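Local coordinates for Low molecular weight protein-tyrosine-phosphatase YfkJ (PDB 4ETM), which removes phosphate from phosphotyrosine residues of proteins by hydrolysis and takes part in the resistance of Bacillus subtilis to ethanol stress, at residues A[127-132]-A[138-143]; A[77-82]-A[151-156]. All blocks are in the same frame, centred on the assembly; numbering follows the deposited sequence.

Contact 1: residues A[127-132]-A[138-143]; sequences RLLDYV and ADVPDP
Two donors grip OD1 of D139: the guanidinium of R127, whose NH1 lies 2.8 Å from that OD1, and the backbone N of A107 at the start of helix 107-117. The bond from R127 is a bent salt bridge, 142° at the hydrogen, and it reaches OD1 from above the carboxylate plane; the two flat groups are turned 63° against each other. R127 can reach both acids because its chain bends at chi3 (-60°). While NH1 faces D139, NE turns back to OD1 of D130, 3.2 Å away, on the syn side of that carboxylate but tilted out of its plane. One cation is thus shared by two aspartates. The methyl of A138 lies over one face of the guanidinium, with CB 3.4 Å from R127 NH2, close to the rim rather than the middle.

Here the chain leaves the edge strand 125-127 and makes a short 3-10 turn at 128-130, and the same connection then returns past it at 138-140 on the way to D142, the proton donor of this low molecular weight protein-tyrosine phosphatase. Two waters bridge the segments at the carbonyl O of A138, which accepts from both: one also accepts from L129 N, and the other donates also to D130 OD1. On the inner side the contact turns apolar. L129 and V140 cross at about a right angle, with L129 CD1 4.1 Å from V140 CG2. V140 in turn offers its carbonyl O to NH1 of the active-site R31.

Contact 2: residues A[77-82]-A[151-156]; sequences RREGIS and EVCQLI
The guanidinium of R78 meets its neighbours with its edge. At NH2 the edge faces the sulfur of C153, with R78 NH2 3.5 Å from C153 SG, and at NE it faces the carboxylate of E79, whose OE2 lies in the guanidinium plane. This second approach is a salt bridge between adjacent residues, 3.2 Å from R78 NE to E79 OE2 and fairly straight at 163°. The donor arrives on the anti side of the carboxylate and somewhat out of its plane. The two side chains converge because both are bent: R78 turns at chi3 (90°), and E79 folds at chi2. The same OE2 also comes to 3.9 Å from C153 SG, so the sulfur sits beside both ends of the ion pair, close to NH2 and more loosely to OE2, with no hydrogen bond to either.

R78 closes helix 70-78, and the chain leaves it in a Schellman motif at G80, which takes a positive phi and whose N returns to the carbonyl of the last turn, 3.0 Å from R77 O. Across from it runs helix 149-170, the long C-terminal helix of the phosphatase fold. C153 comes from its buried side, with SG anti to the backbone N (chi1 179°), which carries the sulfur out toward the R78-E79 pair, and it also packs on I75 of helix 70-78. This cysteine is separate from the catalytic nucleophile, C25.

The strongest polar partner of R78 lies just before the facing segment, where E150 forms a salt bridge with NH1. R78 therefore spans from its own neighbour E79 to the first turn of the other helix, and the two carboxylates fix the direction of its guanidinium. E79 has a further, long and weak ion pair with K157.

In the fold
Both contacts centre on an arginine held by two acids, but the ion pair crosses between the segments only in contact 1; in contact 2 what crosses is the approach of the cysteine sulfur. In contact 1 the ionic group borders a partly buried turn in the connection from the edge of the parallel sheet to the proton donor, and waters and an aliphatic cluster of two leucines and a valine complete it. Contact 2 is smaller and nearer the surface, with only the cysteine buried. Contact 1 lies within the long chain loop that contact 2 closes. They join along helix 149-170: P141 packs against V152 and L155, and L129 touches L155, while C153 faces helix 70-78.

Contact 1: residues A[127-132]-A[138-143]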
loop_
_atom_site.group_PDB
_atom_site.type_symbol
_atom_site.label_atom_id
_atom_site.label_comp_id
_atom_site.label_asym_id
_atom_site.label_seq_id
_atom_site.Cartn_x
_atom_site.Cartn_y
_atom_site.Cartn_z
ATOM N N ARG A 127 0.917 6.631 7.243
ATOM C CA ARG A 127 1.590 5.587 8.020
ATOM C C ARG A 127 2.050 6.130 9.376
ATOM O O ARG A 127 2.414 7.305 9.488
ATOM C CB ARG A 127 2.799 5.009 7.271
ATOM C CG ARG A 127 2.436 4.119 6.098
ATOM C CD ARG A 127 3.688 3.567 5.423
ATOM N NE ARG A 127 4.551 4.630 4.913
ATOM C CZ ARG A 127 5.591 4.409 4.118
ATOM N NH1 ARG A 127 5.891 3.166 3.758
ATOM N NH2 ARG A 127 6.331 5.424 3.678
ATOM N N LEU A 128 2.035 5.274 10.395
ATOM C CA LEU A 128 2.528 5.654 11.726
ATOM C C LEU A 128 3.926 6.249 11.650
ATOM O O LEU A 128 4.184 7.314 12.220
ATOM C CB LEU A 128 2.536 4.453 12.668
ATOM C CG LEU A 128 3.000 4.748 14.094
ATOM C CD1 LEU A 128 2.068 5.754 14.779
ATOM C CD2 LEU A 128 3.101 3.438 14.863
ATOM N N LEU A 129 4.837 5.577 10.947
ATOM C CA LEU A 129 6.219 6.051 10.911
ATOM C C LEU A 129 6.460 7.259 9.985
ATOM O O LEU A 129 7.579 7.781 9.927
ATOM C CB LEU A 129 7.192 4.912 10.603
ATOM C CG LEU A 129 7.146 3.768 11.614
ATOM C CD1 LEU A 129 8.127 2.677 11.197
ATOM C CD2 LEU A 129 7.469 4.303 13.005
ATOM N N ASP A 130 5.418 7.707 9.278
ATOM C CA ASP A 130 5.463 8.972 8.538
ATOM C C ASP A 130 5.642 10.124 9.543
ATOM O O ASP A 130 6.207 11.178 9.220
ATOM C CB ASP A 130 4.186 9.188 7.686
ATOM C CG ASP A 130 4.084 8.232 6.482
ATOM O OD1 ASP A 130 5.073 7.544 6.148
ATOM O OD2 ASP A 130 2.999 8.180 5.850
ATOM N N TYR A 131 5.175 9.917 10.776
ATOM C CA TYR A 131 5.285 10.945 11.811
ATOM C C TYR A 131 6.638 10.982 12.517
ATOM O O TYR A 131 6.957 11.947 13.209
ATOM C CB TYR A 131 4.175 10.790 12.841
ATOM C CG TYR A 131 2.812 11.062 12.264
ATOM C CD1 TYR A 131 2.266 12.343 12.299
ATOM C CD2 TYR A 131 2.091 10.055 11.644
ATOM C CE1 TYR A 131 1.019 12.599 11.765
ATOM C CE2 TYR A 131 0.854 10.300 11.112
ATOM C CZ TYR A 131 0.322 11.570 11.169
ATOM O OH TYR A 131 -0.919 11.806 10.624
ATOM N N VAL A 132 7.415 9.918 12.362
ATOM C CA VAL A 132 8.765 9.888 12.897
ATOM C C VAL A 132 9.668 10.476 11.827
ATOM O O VAL A 132 10.184 9.760 10.971
ATOM C CB VAL A 132 9.205 8.452 13.232
ATOM C CG1 VAL A 132 10.616 8.439 13.818
ATOM C CG2 VAL A 132 8.226 7.824 14.192
ATOM N N ALA A 138 10.039 2.826 7.340
ATOM C CA ALA A 138 8.793 3.510 7.031
ATOM C C ALA A 138 7.610 2.605 7.344
ATOM O O ALA A 138 6.488 3.070 7.546
ATOM C CB ALA A 138 8.768 3.897 5.568
ATOM N N ASP A 139 7.859 1.303 7.371
ATOM C CA ASP A 139 6.800 0.338 7.631
ATOM C C ASP A 139 7.004 -0.365 8.962
ATOM O O ASP A 139 8.120 -0.751 9.295
ATOM C CB ASP A 139 6.751 -0.699 6.510
ATOM C CG ASP A 139 6.442 -0.083 5.164
ATOM O OD1 ASP A 139 5.464 0.684 5.076
ATOM O OD2 ASP A 139 7.194 -0.344 4.199
ATOM N N VAL A 140 5.926 -0.558 9.712
ATOM C CA VAL A 140 5.997 -1.416 10.878
ATOM C C VAL A 140 5.891 -2.863 10.424
ATOM O O VAL A 140 4.868 -3.248 9.851
ATOM C CB VAL A 140 4.904 -1.098 11.922
ATOM C CG1 VAL A 140 5.118 -1.938 13.156
ATOM C CG2 VAL A 140 4.942 0.378 12.307
ATOM N N PRO A 141 6.945 -3.666 10.658
ATOM C CA PRO A 141 6.865 -5.067 10.219
ATOM C C PRO A 141 5.752 -5.843 10.911
ATOM O O PRO A 141 5.412 -5.564 12.064
ATOM C CB PRO A 141 8.241 -5.645 10.590
ATOM C CG PRO A 141 9.100 -4.476 10.862
ATOM C CD PRO A 141 8.210 -3.385 11.354
ATOM N N ASP A 142 5.194 -6.816 10.205
ATOM C CA ASP A 142 4.093 -7.608 10.739
ATOM C C ASP A 142 4.654 -8.789 11.512
ATOM O O ASP A 142 5.189 -9.705 10.913
ATOM C CB ASP A 142 3.226 -8.108 9.588
ATOM C CG ASP A 142 1.945 -8.766 10.054
ATOM O OD1 ASP A 142 1.782 -8.972 11.263
ATOM O OD2 ASP A 142 1.111 -9.105 9.182
ATOM N N PRO A 143 4.505 -8.781 12.842
ATOM C CA PRO A 143 5.066 -9.825 13.704
ATOM C C PRO A 143 4.270 -11.124 13.627
ATOM O O PRO A 143 4.751 -12.161 14.084
ATOM C CB PRO A 143 4.982 -9.199 15.096
ATOM C CG PRO A 143 3.802 -8.340 15.020
ATOM C CD PRO A 143 3.748 -7.780 13.617
HETATM O O HOH W 1 4.547 2.950 9.595
HETATM O O HOH W 2 6.886 5.981 7.118
#

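Contact 2: residues A[77-82]-A[151-156]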
loop_
_atom_site.group_PDB
_atom_site.type_symbol
_atom_site.label_atom_id
_atom_site.label_comp_id
_atom_site.label_asym_id
_atom_site.label_seq_id
_atom_site.Cartn_x
_atom_site.Cartn_y
_atom_site.Cartn_z
ATOM N N ARG A 77 1.431 -6.196 28.757
ATOM C CA ARG A 77 1.584 -6.528 30.166
ATOM C C ARG A 77 2.894 -5.970 30.700
ATOM O O ARG A 77 2.932 -5.419 31.803
ATOM C CB ARG A 77 1.545 -8.038 30.389
ATOM C CG ARG A 77 0.164 -8.649 30.253
ATOM C CD ARG A 77 0.166 -10.110 30.678
ATOM N NE ARG A 77 -0.948 -10.832 30.075
ATOM C CZ ARG A 77 -0.838 -11.628 29.015
ATOM N NH1 ARG A 77 0.344 -11.825 28.446
ATOM N NH2 ARG A 77 -1.911 -12.238 28.530
ATOM N N ARG A 78 3.963 -6.115 29.918
ATOM C CA ARG A 78 5.268 -5.610 30.328
ATOM C C ARG A 78 5.222 -4.113 30.534
ATOM O O ARG A 78 5.757 -3.588 31.512
ATOM C CB ARG A 78 6.341 -5.931 29.297
ATOM C CG ARG A 78 7.569 -5.064 29.488
ATOM C CD ARG A 78 8.667 -5.412 28.539
ATOM N NE ARG A 78 8.614 -4.671 27.286
ATOM C CZ ARG A 78 9.273 -5.059 26.204
ATOM N NH1 ARG A 78 9.984 -6.178 26.254
ATOM N NH2 ARG A 78 9.214 -4.360 25.084
ATOM N N GLU A 79 4.564 -3.423 29.615
ATOM C CA GLU A 79 4.468 -1.975 29.690
ATOM C C GLU A 79 3.435 -1.538 30.722
ATOM O O GLU A 79 3.234 -0.343 30.935
ATOM C CB GLU A 79 4.114 -1.394 28.323
ATOM C CG GLU A 79 5.058 -1.828 27.205
ATOM C CD GLU A 79 6.395 -1.123 27.271
ATOM O OE1 GLU A 79 6.416 0.076 27.638
ATOM O OE2 GLU A 79 7.424 -1.764 26.961
ATOM N N GLY A 80 2.772 -2.504 31.348
ATOM C CA GLY A 80 1.723 -2.201 32.307
ATOM C C GLY A 80 0.574 -1.422 31.688
ATOM O O GLY A 80 -0.020 -0.540 32.325
ATOM N N ILE A 81 0.269 -1.739 30.431
ATOM C CA ILE A 81 -0.809 -1.091 29.712
ATOM C C ILE A 81 -1.980 -2.053 29.516
ATOM O O ILE A 81 -1.794 -3.197 29.109
ATOM C CB ILE A 81 -0.317 -0.590 28.345
ATOM C CG1 ILE A 81 0.676 0.555 28.538
ATOM C CG2 ILE A 81 -1.489 -0.172 27.462
ATOM C CD1 ILE A 81 1.367 0.993 27.266
ATOM N N SER A 82 -3.185 -1.580 29.809
ATOM C CA SER A 82 -4.383 -2.403 29.701
ATOM C C SER A 82 -4.854 -2.570 28.255
ATOM O O SER A 82 -4.555 -1.743 27.395
ATOM C CB SER A 82 -5.510 -1.801 30.543
ATOM O OG SER A 82 -6.752 -2.405 30.227
ATOM N N GLU A 151 10.695 -5.532 18.289
ATOM C CA GLU A 151 11.032 -4.399 17.430
ATOM C C GLU A 151 9.764 -3.625 17.062
ATOM O O GLU A 151 9.819 -2.417 16.841
ATOM C CB GLU A 151 11.786 -4.849 16.177
ATOM C CG GLU A 151 10.934 -5.561 15.152
ATOM C CD GLU A 151 11.690 -5.891 13.865
ATOM O OE1 GLU A 151 11.087 -6.532 12.981
ATOM O OE2 GLU A 151 12.875 -5.511 13.734
ATOM N N VAL A 152 8.632 -4.330 17.009
ATOM C CA VAL A 152 7.338 -3.706 16.744
ATOM C C VAL A 152 6.977 -2.796 17.919
ATOM O O VAL A 152 6.553 -1.667 17.723
ATOM C CB VAL A 152 6.239 -4.761 16.488
ATOM C CG1 VAL A 152 4.868 -4.125 16.499
ATOM C CG2 VAL A 152 6.486 -5.440 15.155
ATOM N N CYS A 153 7.175 -3.278 19.146
ATOM C CA CYS A 153 6.976 -2.434 20.322
ATOM C C CYS A 153 7.804 -1.145 20.246
ATOM O O CYS A 153 7.279 -0.046 20.460
ATOM C CB CYS A 153 7.342 -3.204 21.594
ATOM S SG CYS A 153 7.168 -2.254 23.131
ATOM N N GLN A 154 9.091 -1.277 19.940
ATOM C CA GLN A 154 9.961 -0.109 19.884
ATOM C C GLN A 154 9.480 0.889 18.843
ATOM O O GLN A 154 9.394 2.087 19.118
ATOM C CB GLN A 154 11.423 -0.499 19.629
ATOM C CG GLN A 154 12.156 -0.941 20.883
ATOM C CD GLN A 154 13.560 -1.461 20.608
ATOM O OE1 GLN A 154 14.037 -1.436 19.471
ATOM N NE2 GLN A 154 14.226 -1.941 21.657
ATOM N N LEU A 155 9.148 0.382 17.663
ATOM C CA LEU A 155 8.684 1.231 16.572
ATOM C C LEU A 155 7.364 1.912 16.906
ATOM O O LEU A 155 7.181 3.089 16.629
ATOM C CB LEU A 155 8.557 0.414 15.289
ATOM C CG LEU A 155 9.889 -0.033 14.689
ATOM C CD1 LEU A 155 9.647 -1.053 13.606
ATOM C CD2 LEU A 155 10.658 1.165 14.139
ATOM N N ILE A 156 6.443 1.166 17.503
ATOM C CA ILE A 156 5.124 1.703 17.769
ATOM C C ILE A 156 5.173 2.712 18.919
ATOM O O ILE A 156 4.431 3.697 18.897
ATOM C CB ILE A 156 4.098 0.591 17.997
ATOM C CG1 ILE A 156 3.778 -0.082 16.659
ATOM C CG2 ILE A 156 2.841 1.142 18.610
ATOM C CD1 ILE A 156 2.758 -1.228 16.765
#